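Local coordinates for UPF0130 protein PH1069 (Pyrococcus horikoshii, PDB 2IT2) that probably methylates N-4 of a 7-aminocarboxypropyl-demethylwyosine at position 37 of tRNA(Phe), using S-adenosyl-L-methionine as methyl donor, at the interface of chains A and B. Coordinates in Å, arbitrary orientation; residue numbers count along the deposited sequence, not the author numbering. Chains: chain A/B, UPF0130 protein PH1069.

The interface of chains A and B. Residues chain A 134-135; chain B 134-135.
A:Ile135 and B:Ile135 pair through their backbones in an antiparallel beta bridge, each giving its N-H to the other's carbonyl. The bond from A:Ile135 N to B:Ile135 O spans 3.1 Å and is almost straight, 176° at the hydrogen; its return partner, from B:Ile135 N to A:Ile135 O, is also 3.1 Å long. The reciprocal pair fixes the register of the two main chains at this residue.

On one face of the bridge the side-chain amides of A:Asn134 and B:Asn134 stack, their planes 13° apart although the side chains cross at about a right angle. The two amide carbons, A:Asn134 CG and B:Asn134 CG, lie 3.5 Å apart. The overlap is offset: the amide oxygen A:Asn134 OD1 reaches to 3.3 Å from B:Asn134 CB. A chi1 of 59° tucks the amide of A:Asn134 back over its own main chain, flanked by N and C, and turns its face to the B:Asn134 amide. Shortened to an alanine, A:Asn134 would probably leave the B:Asn134 amide without the group stacked on it and freer to turn.

On the opposite face the isoleucines merely approach one another, A:Ile135 CB lying 4.1 Å from B:Ile135 CB, and their outer branches stand further apart.

Short strand 134-136 of chain A, which follows helix 115-127, meets strand 134-138 of chain B at this antiparallel bridge. The patch is a small part of a larger interface between two copies of the protein that departs from exact two-fold symmetry, and this pairing may or may not be that of a biological dimer.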
# COMPACT_ATOMS: atom_id res chain seq x y z
N ASN A 134 4.99 -8.62 1.82
CA ASN A 134 4.19 -9.35 2.79
C ASN A 134 3.87 -10.74 2.29
O ASN A 134 4.27 -11.15 1.21
CB ASN A 134 2.87 -8.61 2.96
CG ASN A 134 2.13 -8.51 1.64
OD1 ASN A 134 1.31 -9.37 1.30
ND2 ASN A 134 2.37 -7.43 0.91
N ILE A 135 3.12 -11.48 3.11
CA ILE A 135 2.65 -12.79 2.72
C ILE A 135 1.16 -12.60 2.43
O ILE A 135 0.41 -12.13 3.30
CB ILE A 135 2.87 -13.82 3.83
CG1 ILE A 135 4.36 -14.19 3.89
CG2 ILE A 135 2.02 -15.06 3.57
CD1 ILE A 135 4.73 -15.06 5.07
N ASN B 134 -3.05 -8.22 4.80
CA ASN B 134 -2.14 -9.35 4.62
C ASN B 134 -1.36 -9.67 5.89
O ASN B 134 -1.65 -9.11 6.94
CB ASN B 134 -1.16 -9.00 3.49
CG ASN B 134 -0.57 -7.61 3.64
OD1 ASN B 134 0.01 -7.27 4.68
ND2 ASN B 134 -0.72 -6.79 2.61
N ILE B 135 -0.40 -10.58 5.81
CA ILE B 135 0.42 -10.88 6.97
C ILE B 135 1.69 -10.07 6.77
O ILE B 135 2.49 -10.35 5.88
CB ILE B 135 0.76 -12.37 7.05
CG1 ILE B 135 -0.53 -13.15 7.36
CG2 ILE B 135 1.85 -12.60 8.09
CD1 ILE B 135 -0.40 -14.65 7.25